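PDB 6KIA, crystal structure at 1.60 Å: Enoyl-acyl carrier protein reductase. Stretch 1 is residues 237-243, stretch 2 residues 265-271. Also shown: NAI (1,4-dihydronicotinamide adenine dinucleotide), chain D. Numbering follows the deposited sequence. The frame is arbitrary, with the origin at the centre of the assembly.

Stretch 1 237-243: SAYGYHG
Stretch 2 265-271: AKMRLER

Residues 237-240 form the end of a β-strand, and 241-243 leave it as loop; residues 265-271 lie within an α-helix that extends beyond both ends of the stretch. Strand and helix run nearly antiparallel, at 153° between their N-to-C directions, with axes 9.3 Å apart at closest approach. Gly240 and Lys266 are nearest across the contact, their CA atoms 6.1 Å apart.

Lys266 is the polar hub. From rotamer m, m, t, t its long chain carries NZ to the strand and the cofactor together. Lys266 NZ donates to Tyr239 O at 2.8 Å, to NAI O2D at 2.8 Å and to NAI O3D at 3.0 Å, so a buried ammonium finds three oxygens: a strand carbonyl and the two hydroxyls of the nicotinamide ribose. Gly240 (phi/psi -106/161) has its CA 4.1 Å from Lys266 NZ, while its O lies 3.1 Å from NAI C6N.

The second polar link joins loop to helix. His242 (phi/psi -153/42, chi1 t at -161°, chi2 158°) points its CB toward the helix, and His242 ND1 donates to Glu270 OE2 at 2.7 Å with an N-H...acceptor angle of 164°. OE2 lies near the imidazole plane, as an in-plane N-H requires. Glu270 (m, t, chi3 -16°) points its CB toward the loop; its OE2 also bonds elsewhere in the structure. Met267 (m, t, m) packs obliquely on the same ring, Met267 CG 3.6 Å from His242 CE1 and SD 4.5 Å from the ring centroid.

The methyl of Ala238 points toward the helix and makes an apolar contact with Leu269 (t, p), Ala238 CB to Leu269 CD2 4.1 Å. Tyr239 (m) and Tyr241 (t) lead their side-chain ends away from the helix; Tyr241 OH is hydrogen-bonded elsewhere in the structure. Tyr241 O, 3.4 Å from Lys266 CB, is buried without a partner. Within the helix, Leu269 N bonds Ala265 O at 2.9 Å.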

# COMPACT_ATOMS: atom_id res chain seq x y z
N SER A 237 -10.28 -7.40 -2.73
CA SER A 237 -9.53 -6.88 -1.59
C SER A 237 -8.69 -5.71 -2.09
O SER A 237 -8.36 -5.64 -3.28
CB SER A 237 -8.66 -7.96 -0.96
OG SER A 237 -7.61 -8.33 -1.85
N ALA A 238 -8.35 -4.80 -1.19
CA ALA A 238 -7.41 -3.73 -1.50
C ALA A 238 -6.57 -3.50 -0.26
O ALA A 238 -7.01 -3.75 0.86
CB ALA A 238 -8.12 -2.43 -1.91
N TYR A 239 -5.35 -3.00 -0.47
CA TYR A 239 -4.48 -2.64 0.64
C TYR A 239 -4.68 -1.16 0.93
O TYR A 239 -4.41 -0.32 0.08
CB TYR A 239 -3.01 -2.92 0.31
CG TYR A 239 -2.65 -4.39 0.28
CD1 TYR A 239 -2.23 -5.05 1.44
CD2 TYR A 239 -2.73 -5.12 -0.91
CE1 TYR A 239 -1.91 -6.39 1.41
CE2 TYR A 239 -2.41 -6.47 -0.93
CZ TYR A 239 -2.00 -7.08 0.22
OH TYR A 239 -1.68 -8.42 0.21
N GLY A 240 -5.17 -0.85 2.13
CA GLY A 240 -5.37 0.54 2.48
C GLY A 240 -4.31 0.95 3.46
O GLY A 240 -3.67 0.11 4.08
N TYR A 241 -4.10 2.27 3.58
CA TYR A 241 -3.38 2.78 4.76
C TYR A 241 -4.22 3.90 5.36
O TYR A 241 -4.66 4.80 4.63
CB TYR A 241 -1.98 3.32 4.42
CG TYR A 241 -1.31 3.85 5.68
CD1 TYR A 241 -0.92 2.97 6.69
CD2 TYR A 241 -1.12 5.21 5.87
CE1 TYR A 241 -0.35 3.43 7.85
CE2 TYR A 241 -0.53 5.69 7.03
CZ TYR A 241 -0.14 4.80 8.01
OH TYR A 241 0.45 5.25 9.19
N HIS A 242 -4.48 3.82 6.66
CA HIS A 242 -5.29 4.83 7.33
C HIS A 242 -4.88 4.87 8.79
O HIS A 242 -5.72 4.87 9.70
CB HIS A 242 -6.79 4.53 7.19
CG HIS A 242 -7.67 5.71 7.44
ND1 HIS A 242 -8.96 5.80 6.96
CD2 HIS A 242 -7.46 6.86 8.14
CE1 HIS A 242 -9.49 6.95 7.32
NE2 HIS A 242 -8.60 7.61 8.05
N GLY A 243 -3.57 4.80 9.01
CA GLY A 243 -3.04 4.71 10.36
C GLY A 243 -3.21 3.32 10.94
O GLY A 243 -3.99 2.49 10.44
N ALA A 265 -6.70 9.98 -1.16
CA ALA A 265 -6.98 8.90 -2.11
C ALA A 265 -7.33 7.61 -1.37
O ALA A 265 -8.21 6.86 -1.80
CB ALA A 265 -5.79 8.67 -3.04
N LYS A 266 -6.66 7.34 -0.24
CA LYS A 266 -6.98 6.12 0.51
C LYS A 266 -8.40 6.22 1.12
O LYS A 266 -9.07 5.21 1.28
CB LYS A 266 -5.95 5.86 1.62
CG LYS A 266 -4.57 5.39 1.09
CD LYS A 266 -4.72 4.05 0.35
CE LYS A 266 -3.35 3.45 0.02
NZ LYS A 266 -3.40 2.18 -0.77
N MET A 267 -8.84 7.43 1.48
CA MET A 267 -10.21 7.52 2.00
C MET A 267 -11.24 7.41 0.87
O MET A 267 -12.35 6.89 1.06
CB MET A 267 -10.40 8.81 2.81
CG MET A 267 -9.72 8.68 4.16
SD MET A 267 -9.95 10.14 5.22
CE MET A 267 -8.98 11.35 4.34
N ARG A 268 -10.85 7.83 -0.33
CA ARG A 268 -11.72 7.63 -1.48
C ARG A 268 -11.82 6.14 -1.82
O ARG A 268 -12.89 5.63 -2.17
CB ARG A 268 -11.20 8.42 -2.68
CG ARG A 268 -12.12 8.36 -3.89
CD ARG A 268 -11.59 9.23 -5.02
NE ARG A 268 -12.53 9.23 -6.14
CZ ARG A 268 -13.57 10.06 -6.25
NH1 ARG A 268 -13.79 10.99 -5.32
NH2 ARG A 268 -14.37 9.96 -7.29
N LEU A 269 -10.71 5.43 -1.67
CA LEU A 269 -10.68 3.98 -1.84
C LEU A 269 -11.66 3.29 -0.88
O LEU A 269 -12.44 2.42 -1.28
CB LEU A 269 -9.26 3.46 -1.60
CG LEU A 269 -9.03 1.95 -1.66
CD1 LEU A 269 -9.14 1.46 -3.11
CD2 LEU A 269 -7.68 1.59 -1.04
N GLU A 270 -11.61 3.71 0.38
CA GLU A 270 -12.56 3.21 1.38
C GLU A 270 -14.01 3.46 0.94
O GLU A 270 -14.86 2.57 1.02
CB GLU A 270 -12.31 3.85 2.73
CG GLU A 270 -11.01 3.41 3.36
CD GLU A 270 -10.65 4.22 4.58
OE1 GLU A 270 -11.24 5.31 4.76
OE2 GLU A 270 -9.77 3.78 5.33
N ARG A 271 -14.29 4.69 0.50
CA ARG A 271 -15.65 5.01 0.06
C ARG A 271 -16.12 4.14 -1.12
O ARG A 271 -17.28 3.74 -1.18
CB ARG A 271 -15.78 6.49 -0.29
CG ARG A 271 -15.69 7.40 0.91
CD ARG A 271 -16.11 8.84 0.61
NE ARG A 271 -15.41 9.46 -0.52
CZ ARG A 271 -14.25 10.10 -0.42
NH1 ARG A 271 -13.62 10.18 0.75
NH2 ARG A 271 -13.71 10.64 -1.51
PA NAI D . 4.94 -1.86 -3.99
O1A NAI D . 5.48 -3.26 -3.96
O2A NAI D . 5.80 -0.80 -4.66
O5B NAI D . 3.49 -1.93 -4.65
C5B NAI D . 3.00 -0.83 -5.39
C4B NAI D . 1.85 -1.45 -6.24
O4B NAI D . 1.19 -0.25 -6.96
C3B NAI D . 2.27 -2.26 -7.14
O3B NAI D . 1.38 -3.44 -7.30
C2B NAI D . 2.30 -1.37 -8.53
O2B NAI D . 2.32 -2.28 -9.70
C1B NAI D . 1.24 -0.64 -8.44
N9A NAI D . 1.42 0.66 -9.11
C8A NAI D . 2.19 1.74 -8.89
N7A NAI D . 1.93 2.64 -9.84
C5A NAI D . 0.98 2.11 -10.65
C6A NAI D . 0.40 2.68 -11.78
N6A NAI D . 0.57 3.94 -12.45
N1A NAI D . -0.53 1.98 -12.44
C2A NAI D . -0.87 0.72 -12.02
N3A NAI D . -0.30 0.15 -10.89
C4A NAI D . 0.65 0.88 -10.22
O3 NAI D . 4.67 -1.29 -2.46
PN NAI D . 3.51 -1.69 -1.41
O1N NAI D . 3.52 -3.16 -1.14
O2N NAI D . 3.83 -0.83 -0.20
O5D NAI D . 2.12 -1.25 -2.06
C5D NAI D . 1.05 -2.17 -2.23
C4D NAI D . -0.20 -1.58 -1.54
O4D NAI D . -0.01 -1.60 -0.24
C3D NAI D . -0.37 -0.11 -1.91
O3D NAI D . -1.68 0.19 -2.27
C2D NAI D . -0.05 0.58 -0.57
O2D NAI D . -0.62 1.94 -0.57
C1D NAI D . -0.55 -0.23 0.33
N1N NAI D . -0.00 -0.02 1.68
C2N NAI D . 1.34 0.17 1.90
C3N NAI D . 1.81 0.42 3.20
C7N NAI D . 3.30 0.60 3.48
O7N NAI D . 3.68 1.12 4.53
N7N NAI D . 4.24 0.14 2.52
C4N NAI D . 0.94 0.46 4.28
C5N NAI D . -0.42 0.21 4.05
C6N NAI D . -0.88 -0.02 2.75